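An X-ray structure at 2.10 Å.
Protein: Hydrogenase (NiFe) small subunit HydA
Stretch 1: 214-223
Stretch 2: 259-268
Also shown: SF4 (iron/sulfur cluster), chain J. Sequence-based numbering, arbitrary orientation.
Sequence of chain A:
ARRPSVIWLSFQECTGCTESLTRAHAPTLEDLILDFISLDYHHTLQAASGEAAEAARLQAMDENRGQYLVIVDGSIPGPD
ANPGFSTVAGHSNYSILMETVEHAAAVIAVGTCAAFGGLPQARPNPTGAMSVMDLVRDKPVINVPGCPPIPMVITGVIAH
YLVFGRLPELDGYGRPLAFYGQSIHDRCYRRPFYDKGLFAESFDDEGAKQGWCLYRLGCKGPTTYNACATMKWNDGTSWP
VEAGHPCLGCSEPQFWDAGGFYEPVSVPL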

# COMPACT_ATOMS: atom_id res chain seq x y z
N LEU A 214 -19.47 16.12 -15.87
CA LEU A 214 -19.36 14.62 -15.89
C LEU A 214 -20.58 13.78 -15.46
O LEU A 214 -20.49 12.53 -15.32
CB LEU A 214 -18.17 14.19 -15.05
CG LEU A 214 -16.85 14.89 -15.45
CD1 LEU A 214 -15.69 14.50 -14.51
CD2 LEU A 214 -16.42 14.51 -16.96
N TYR A 215 -21.72 14.46 -15.30
CA TYR A 215 -22.94 13.85 -14.81
C TYR A 215 -23.34 12.60 -15.65
O TYR A 215 -23.68 11.54 -15.09
CB TYR A 215 -24.10 14.87 -14.86
CG TYR A 215 -25.41 14.24 -14.44
CD1 TYR A 215 -26.32 13.75 -15.38
CD2 TYR A 215 -25.71 14.08 -13.13
CE1 TYR A 215 -27.52 13.16 -14.98
CE2 TYR A 215 -26.88 13.47 -12.73
CZ TYR A 215 -27.76 13.01 -13.66
OH TYR A 215 -28.91 12.42 -13.19
N ARG A 216 -23.23 12.72 -16.99
CA ARG A 216 -23.59 11.63 -17.87
C ARG A 216 -22.68 10.43 -17.81
O ARG A 216 -23.09 9.32 -18.18
CB ARG A 216 -23.83 12.20 -19.30
CG ARG A 216 -25.27 12.55 -19.28
CD ARG A 216 -25.86 13.75 -19.84
NE ARG A 216 -25.76 13.75 -21.24
CZ ARG A 216 -26.47 14.52 -22.09
NH1 ARG A 216 -27.55 15.21 -21.73
NH2 ARG A 216 -26.11 14.51 -23.39
N LEU A 217 -21.46 10.62 -17.31
CA LEU A 217 -20.57 9.54 -17.04
C LEU A 217 -20.69 8.99 -15.61
O LEU A 217 -19.84 8.24 -15.21
CB LEU A 217 -19.10 10.03 -17.25
CG LEU A 217 -18.90 10.46 -18.73
CD1 LEU A 217 -17.57 11.24 -19.00
CD2 LEU A 217 -19.07 9.25 -19.69
N GLY A 218 -21.71 9.35 -14.84
CA GLY A 218 -21.93 8.62 -13.61
C GLY A 218 -21.61 9.46 -12.37
O GLY A 218 -21.77 8.96 -11.28
N CYS A 219 -21.22 10.74 -12.53
CA CYS A 219 -20.73 11.52 -11.37
C CYS A 219 -21.80 11.52 -10.25
O CYS A 219 -22.96 11.83 -10.52
CB CYS A 219 -20.45 12.97 -11.81
SG CYS A 219 -19.71 13.97 -10.46
N LYS A 220 -21.39 11.26 -9.02
CA LYS A 220 -22.29 11.24 -7.88
C LYS A 220 -22.08 12.48 -7.03
O LYS A 220 -22.57 12.57 -5.91
CB LYS A 220 -22.06 9.93 -7.04
CG LYS A 220 -22.35 8.63 -7.81
CD LYS A 220 -23.69 8.69 -8.59
CE LYS A 220 -24.01 7.36 -9.29
NZ LYS A 220 -22.96 6.75 -10.18
N GLY A 221 -21.36 13.47 -7.56
CA GLY A 221 -21.27 14.73 -6.86
C GLY A 221 -22.55 15.30 -6.27
O GLY A 221 -22.48 15.91 -5.17
N PRO A 222 -23.71 15.19 -6.99
CA PRO A 222 -24.94 15.78 -6.43
C PRO A 222 -25.39 15.30 -5.05
O PRO A 222 -26.04 16.07 -4.38
CB PRO A 222 -26.03 15.53 -7.47
CG PRO A 222 -25.21 15.42 -8.86
CD PRO A 222 -23.85 14.83 -8.44
N THR A 223 -24.99 14.09 -4.62
CA THR A 223 -25.44 13.51 -3.33
C THR A 223 -24.20 13.22 -2.46
O THR A 223 -24.33 12.55 -1.45
CB THR A 223 -26.20 12.18 -3.52
OG1 THR A 223 -25.38 11.25 -4.25
CG2 THR A 223 -27.58 12.42 -4.27
FE1 SF4 J . -19.43 18.70 -11.00
FE2 SF4 J . -21.20 17.79 -12.95
FE3 SF4 J . -20.28 16.11 -11.00
FE4 SF4 J . -22.04 18.10 -10.40
S1 SF4 J . -22.39 16.29 -11.73
S2 SF4 J . -20.25 17.50 -9.18
S3 SF4 J . -21.29 19.77 -11.80
S4 SF4 J . -19.02 17.14 -12.63
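Stretch 2 259-268: GGFYEPVSVP

Stretch 2 packs on stretch 1 as an irregular segment against a loop that carries two short 3-10 segments, a mixed contact that combines close backbone packing at Gly218, hydrogen bonds from Lys220, and Tyr215 against Pro264. It contains no regular helix or strand; a type I beta turn from Gly260 to Glu263, closed by the Glu263 N to Gly260 O hydrogen bond (3.2 Å), leads into a tail without regular structure. The CA atoms come closest at Gly218 CA and Tyr262 CA, 3.9 Å apart; from there both chains advance in broadly the same sense, without strand-like pairing, to Pro222 CA and Pro268 CA, 7.4 Å apart. At the near point two CA-H...O contacts run in opposite senses: Tyr262 CA to Leu217 O at 3.3 Å, and Gly218 CA to Phe261 O at 3.2 Å. Such proximity depends on glycine, because a CB at Gly218 would point toward the turn and clash with Phe261 O and Tyr262 CA. Lys220 curls its side chain back so that NZ donates hydrogen bonds to Gly260 O (3.0 Å), Glu263 O (3.1 Å) and Gly218 O (2.7 Å). Beyond the turn, Pro264 CB rests 3.9 Å from Tyr215 CE1, an apolar contact oblique to the ring. The tail continues past Tyr215 OH, 3.8 Å from Val265 O, and its poorly ordered end reaches Pro222, with Pro268 O 4.0 Å from Pro222 CB.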

# COMPACT_ATOMS: atom_id res chain seq x y z
N GLY A 259 -25.50 1.42 -7.35
CA GLY A 259 -25.73 1.24 -8.80
C GLY A 259 -24.37 1.38 -9.49
O GLY A 259 -23.39 1.53 -8.83
N GLY A 260 -24.21 1.35 -10.78
CA GLY A 260 -22.78 1.50 -11.23
C GLY A 260 -22.16 2.90 -11.10
O GLY A 260 -22.84 3.92 -11.15
N PHE A 261 -20.85 2.96 -10.93
CA PHE A 261 -20.20 4.21 -10.91
C PHE A 261 -20.41 4.98 -12.19
O PHE A 261 -20.34 6.22 -12.16
CB PHE A 261 -18.69 4.03 -10.67
CG PHE A 261 -18.35 3.58 -9.29
CD1 PHE A 261 -17.45 2.55 -9.08
CD2 PHE A 261 -18.98 4.17 -8.19
CE1 PHE A 261 -17.13 2.11 -7.77
CE2 PHE A 261 -18.65 3.81 -6.86
CZ PHE A 261 -17.71 2.79 -6.64
N TYR A 262 -20.58 4.29 -13.33
CA TYR A 262 -20.67 5.06 -14.57
C TYR A 262 -22.10 5.28 -15.04
O TYR A 262 -22.29 5.64 -16.17
CB TYR A 262 -19.81 4.42 -15.66
CG TYR A 262 -18.35 4.40 -15.24
CD1 TYR A 262 -17.59 5.57 -15.29
CD2 TYR A 262 -17.73 3.22 -14.76
CE1 TYR A 262 -16.25 5.59 -14.85
CE2 TYR A 262 -16.36 3.24 -14.30
CZ TYR A 262 -15.65 4.41 -14.36
OH TYR A 262 -14.32 4.42 -14.07
N GLU A 263 -23.08 5.02 -14.18
CA GLU A 263 -24.49 5.24 -14.52
C GLU A 263 -25.00 6.45 -13.77
O GLU A 263 -24.87 6.48 -12.56
CB GLU A 263 -25.39 4.08 -14.03
CG GLU A 263 -24.92 2.68 -14.32
CD GLU A 263 -25.15 2.30 -15.76
OE1 GLU A 263 -25.55 3.19 -16.56
OE2 GLU A 263 -24.92 1.11 -16.10
N PRO A 264 -25.69 7.37 -14.45
CA PRO A 264 -26.36 8.49 -13.79
C PRO A 264 -27.43 7.95 -12.85
O PRO A 264 -27.89 6.82 -13.04
CB PRO A 264 -27.02 9.25 -14.94
CG PRO A 264 -26.25 8.83 -16.16
CD PRO A 264 -25.75 7.42 -15.92
N VAL A 265 -27.82 8.68 -11.84
CA VAL A 265 -28.98 8.17 -11.07
C VAL A 265 -30.34 8.34 -11.88
O VAL A 265 -30.31 8.85 -13.01
CB VAL A 265 -29.00 8.82 -9.68
CG1 VAL A 265 -30.01 9.95 -9.68
CG2 VAL A 265 -29.24 7.80 -8.63
N SER A 266 -31.50 7.91 -11.36
CA SER A 266 -32.83 8.23 -12.02
C SER A 266 -33.46 9.72 -12.05
O SER A 266 -34.56 9.87 -12.63
CB SER A 266 -33.91 7.18 -11.62
OG SER A 266 -33.69 5.87 -12.13
N VAL A 267 -32.82 10.76 -11.46
CA VAL A 267 -33.28 12.23 -11.37
C VAL A 267 -32.20 13.09 -10.58
O VAL A 267 -31.19 12.50 -10.16
CB VAL A 267 -34.83 12.48 -10.82
CG1 VAL A 267 -35.83 13.02 -11.96
CG2 VAL A 267 -35.45 11.31 -9.93
N PRO A 268 -32.45 14.44 -10.28
CA PRO A 268 -31.49 15.53 -9.90
C PRO A 268 -29.94 15.37 -9.95
O PRO A 268 -29.16 16.34 -9.88
CB PRO A 268 -31.99 15.97 -8.49
CG PRO A 268 -33.50 15.69 -8.53
CD PRO A 268 -33.79 14.89 -9.85